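Local atomic coordinates of farnesyl pyrophosphate synthetase (Staphylococcus aureus, PDB entry 5H9D), a protein that probably catalyses chain elongation of allylic diphosphates to heptaprenyl diphosphate, a magnesium-dependent prenyl transfer. Residues F205-D209 with M314-N318; L240-K244 with S274-A280. All coordinates share one frame; numbering follows the deposited sequence.

Overall arrangement
The two contacts belong to the all-helical trans-prenyltransferase fold and lie on the same side of its centre, their own centres about 17 Å apart. Along the chain they are nested: helix 188-215 opens contact 1, helices 236-243 and 276-296 make contact 2, and the end of helix 302-315 with the C-terminal tail closes contact 1. Helix 276-296 connects them, since A280 packs on V211 of helix 188-215 and I207 CG2 lies 3.6 Å from A280 O. Contact 1 brings the last residues of the chain to the aspartate-rich helix, whereas contact 2, farther from the chain's centre, joins the start of helix 276-296 to the end of the short helix 236-243.

Contact 1 (F205-D209 with M314-N318); sequences FQIID and MGSRN
At the second aspartate-rich motif of the trans-prenyltransferases, FQxxDDxxD, D209 and I208 of helix 188-215 meet R317 of the C-terminal tail. D209 OD1 lies 3.6 Å from R317 NH1, a long salt bridge. The carboxylate comes to the edge of the guanidinium, near its plane, but the two flat groups stand almost perpendicular at 83°, which rules out a flat two-pronged pairing. I208 supplies an apolar floor: its CG2 sits over the centre of the guanidinium, 3.7 Å above the plane. The other branch of I208 reaches the preceding turn, I208 CD1 resting 3.8 Å from G315 CA and 3.6 Å from M314 O. That same carbonyl oxygen receives a weak hydrogen bond from R317 NE (3.4 Å), which helps to fold the arginine side chain back over the preceding turn. In this family the motif helps to hold magnesium and substrate diphosphate, and D209 and D210 probably take part; an arginine of the C-terminal tail beside D209 is consistent with a tail that borders the active site. A phosphate ion, probably from the crystallisation liquor, lies about 5 Å from the F205 side chain. M314 SD makes a Met-aromatic contact, 5.2 Å from the centroid of the F205 ring and oblique at 57° to its normal. With CG anti to the backbone N (chi1 -173°), the F205 ring reaches this sulfur, while T169 of helix 158-183 also touches it.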
# COMPACT_ATOMS: atom_id res chain seq x y z
N PHE A 205 2.15 18.58 -1.23
CA PHE A 205 3.19 17.72 -0.72
C PHE A 205 4.00 17.14 -1.87
O PHE A 205 5.20 17.40 -2.00
CB PHE A 205 2.53 16.60 0.09
CG PHE A 205 3.51 15.71 0.84
CD1 PHE A 205 4.42 16.24 1.75
CD2 PHE A 205 3.49 14.33 0.68
CE1 PHE A 205 5.27 15.42 2.47
CE2 PHE A 205 4.33 13.51 1.40
CZ PHE A 205 5.22 14.05 2.30
N GLN A 206 3.32 16.35 -2.70
CA GLN A 206 3.92 15.69 -3.86
C GLN A 206 4.54 16.65 -4.87
O GLN A 206 5.61 16.38 -5.41
CB GLN A 206 2.88 14.80 -4.57
CG GLN A 206 3.46 13.90 -5.68
CD GLN A 206 4.61 13.01 -5.15
OE1 GLN A 206 4.39 12.13 -4.31
NE2 GLN A 206 5.84 13.25 -5.65
N ILE A 207 3.86 17.76 -5.14
CA ILE A 207 4.41 18.68 -6.10
C ILE A 207 5.77 19.15 -5.60
O ILE A 207 6.71 19.33 -6.37
CB ILE A 207 3.48 19.88 -6.34
CG1 ILE A 207 2.20 19.39 -7.04
CG2 ILE A 207 4.19 20.90 -7.20
CD1 ILE A 207 1.19 20.45 -7.36
N ILE A 208 5.89 19.30 -4.29
CA ILE A 208 7.16 19.73 -3.72
C ILE A 208 8.24 18.67 -3.93
O ILE A 208 9.35 19.02 -4.33
CB ILE A 208 7.00 20.12 -2.24
CG1 ILE A 208 6.47 21.56 -2.20
CG2 ILE A 208 8.31 20.00 -1.48
CD1 ILE A 208 5.64 21.86 -0.97
N ASP A 209 7.94 17.41 -3.68
CA ASP A 209 8.91 16.34 -3.93
C ASP A 209 9.49 16.47 -5.36
O ASP A 209 10.70 16.45 -5.56
CB ASP A 209 8.25 14.96 -3.85
CG ASP A 209 8.17 14.41 -2.45
OD1 ASP A 209 7.67 15.10 -1.54
OD2 ASP A 209 8.61 13.25 -2.27
N MET A 314 4.96 22.41 5.91
CA MET A 314 4.72 21.54 4.75
C MET A 314 5.15 22.19 3.44
O MET A 314 5.81 21.56 2.62
CB MET A 314 3.24 21.17 4.63
CG MET A 314 2.79 20.02 5.51
SD MET A 314 3.67 18.50 5.19
CE MET A 314 4.84 18.55 6.54
N GLY A 315 4.75 23.45 3.25
CA GLY A 315 5.07 24.15 2.03
C GLY A 315 6.39 24.87 2.04
O GLY A 315 7.13 24.86 1.06
N SER A 316 6.69 25.53 3.15
CA SER A 316 7.96 26.24 3.28
C SER A 316 9.01 25.22 3.72
O SER A 316 9.73 25.43 4.71
CB SER A 316 7.85 27.36 4.30
OG SER A 316 9.11 27.95 4.51
N ARG A 317 9.08 24.11 2.99
CA ARG A 317 9.99 23.02 3.27
C ARG A 317 10.94 22.84 2.11
O ARG A 317 10.78 23.47 1.06
CB ARG A 317 9.19 21.73 3.48
CG ARG A 317 10.01 20.48 3.75
CD ARG A 317 9.66 19.36 2.78
NE ARG A 317 8.22 19.21 2.58
CZ ARG A 317 7.65 18.27 1.83
NH1 ARG A 317 8.37 17.35 1.20
NH2 ARG A 317 6.33 18.26 1.70
N ASN A 318 11.94 21.98 2.31
CA ASN A 318 12.92 21.69 1.27
C ASN A 318 13.75 20.44 1.56
O ASN A 318 14.96 20.42 1.36
CB ASN A 318 13.84 22.91 1.03
CG ASN A 318 14.53 23.40 2.30
OD1 ASN A 318 15.23 22.65 2.98
ND2 ASN A 318 14.35 24.68 2.61

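Contact 2 (L240-K244 with S274-A280)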
# COMPACT_ATOMS: atom_id res chain seq x y z
N LEU A 240 5.70 21.55 -17.56
CA LEU A 240 5.64 22.98 -17.73
C LEU A 240 6.67 23.46 -18.73
O LEU A 240 6.36 24.23 -19.62
CB LEU A 240 5.83 23.69 -16.39
CG LEU A 240 4.72 23.41 -15.38
CD1 LEU A 240 4.92 24.21 -14.14
CD2 LEU A 240 3.38 23.75 -15.98
N GLU A 241 7.89 23.00 -18.59
CA GLU A 241 8.91 23.43 -19.53
C GLU A 241 8.59 22.92 -20.93
O GLU A 241 9.03 23.51 -21.90
CB GLU A 241 10.30 22.96 -19.08
CG GLU A 241 11.46 23.63 -19.84
CD GLU A 241 11.39 25.16 -19.85
OE1 GLU A 241 12.19 25.80 -20.56
OE2 GLU A 241 10.52 25.73 -19.15
N MET A 242 7.81 21.85 -21.05
CA MET A 242 7.49 21.34 -22.38
C MET A 242 6.52 22.27 -23.13
O MET A 242 6.83 22.71 -24.24
CB MET A 242 6.89 19.93 -22.33
CG MET A 242 7.91 18.82 -22.09
SD MET A 242 7.23 17.14 -22.37
CE MET A 242 6.96 16.58 -20.76
N ARG A 243 5.38 22.59 -22.52
CA ARG A 243 4.38 23.45 -23.15
C ARG A 243 4.95 24.76 -23.67
O ARG A 243 4.44 25.32 -24.63
CB ARG A 243 3.23 23.74 -22.19
CG ARG A 243 3.69 24.32 -20.87
CD ARG A 243 2.62 25.13 -20.15
NE ARG A 243 1.36 24.41 -19.95
CZ ARG A 243 0.56 24.58 -18.89
NH1 ARG A 243 0.90 25.44 -17.93
NH2 ARG A 243 -0.57 23.89 -18.79
N LYS A 244 6.01 25.27 -23.06
CA LYS A 244 6.55 26.54 -23.53
C LYS A 244 7.92 26.45 -24.21
O LYS A 244 8.51 27.48 -24.53
CB LYS A 244 6.63 27.56 -22.38
CG LYS A 244 7.70 27.30 -21.33
CD LYS A 244 7.60 28.41 -20.29
CE LYS A 244 8.32 28.10 -18.99
NZ LYS A 244 7.81 29.04 -17.93
N SER A 274 15.48 27.12 -15.25
CA SER A 274 14.16 27.42 -15.79
C SER A 274 13.21 28.12 -14.82
O SER A 274 13.44 28.17 -13.60
CB SER A 274 13.53 26.10 -16.27
OG SER A 274 12.24 26.30 -16.82
N ASP A 275 12.14 28.68 -15.39
CA ASP A 275 11.11 29.36 -14.62
C ASP A 275 10.11 28.29 -14.17
O ASP A 275 9.34 28.48 -13.22
CB ASP A 275 10.39 30.42 -15.49
CG ASP A 275 11.28 31.63 -15.81
OD1 ASP A 275 11.99 32.12 -14.90
OD2 ASP A 275 11.25 32.10 -16.97
N SER A 276 10.15 27.16 -14.87
CA SER A 276 9.26 26.04 -14.61
C SER A 276 9.40 25.45 -13.22
O SER A 276 8.45 24.91 -12.67
CB SER A 276 9.48 24.98 -15.67
OG SER A 276 9.02 25.45 -16.92
N ILE A 277 10.59 25.55 -12.65
CA ILE A 277 10.79 25.04 -11.32
C ILE A 277 9.99 25.95 -10.41
O ILE A 277 9.51 25.53 -9.36
CB ILE A 277 12.26 25.07 -10.90
CG1 ILE A 277 12.93 23.79 -11.34
CG2 ILE A 277 12.38 25.22 -9.39
CD1 ILE A 277 12.40 22.56 -10.62
N ASP A 278 9.84 27.19 -10.82
CA ASP A 278 9.11 28.14 -10.00
C ASP A 278 7.61 28.12 -10.28
O ASP A 278 6.80 28.34 -9.37
CB ASP A 278 9.71 29.54 -10.18
CG ASP A 278 11.10 29.66 -9.53
OD1 ASP A 278 11.15 29.78 -8.27
OD2 ASP A 278 12.12 29.59 -10.26
N GLU A 279 7.23 27.85 -11.52
CA GLU A 279 5.83 27.79 -11.85
C GLU A 279 5.29 26.56 -11.10
O GLU A 279 4.17 26.58 -10.60
CB GLU A 279 5.65 27.65 -13.36
CG GLU A 279 4.22 27.87 -13.84
CD GLU A 279 4.03 27.55 -15.33
OE1 GLU A 279 2.86 27.40 -15.78
OE2 GLU A 279 5.04 27.44 -16.04
N ALA A 280 6.11 25.51 -10.99
CA ALA A 280 5.73 24.28 -10.29
C ALA A 280 5.50 24.60 -8.82
O ALA A 280 4.44 24.31 -8.26
CB ALA A 280 6.79 23.24 -10.44
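E241 OE2 is gripped by two serine hydroxyls from the start of helix 276-296: S276 OG donates at 2.7 Å, and S274 OG adds a weak bond at 3.0 Å. The S276 hydroxyl meets the oxygen on its anti side, 16° out of the carboxylate plane. S274 is also a helix-capping residue, its OG accepting from S276 N at 3.0 Å, so one hydroxyl both caps the helix and binds the glutamate. A bend at chi2 (52°) turns the E241 carboxylate to the serines, and its OE1 takes a hydrogen bond from N245. One turn further along, E279 joins R243 and K244 in a salt-bridge network: E279 OE1 faces the edge of the R243 guanidinium, in its plane, with R243 NH1 3.5 Å away, and E279 OE2 pairs with K244 NZ at a long 3.7 Å. The two flat groups of R243 and E279 are tilted 34° apart. L240 CD1 packs against the E279-A280 turn, 3.6 Å from E279 CB and 4.3 Å from A280 CB. I158 of helix 158-183 touches both L240 and R243. The extended K244 chain runs past E279 in the opposite direction, and K244 CE lies 3.4 Å from S276 OG.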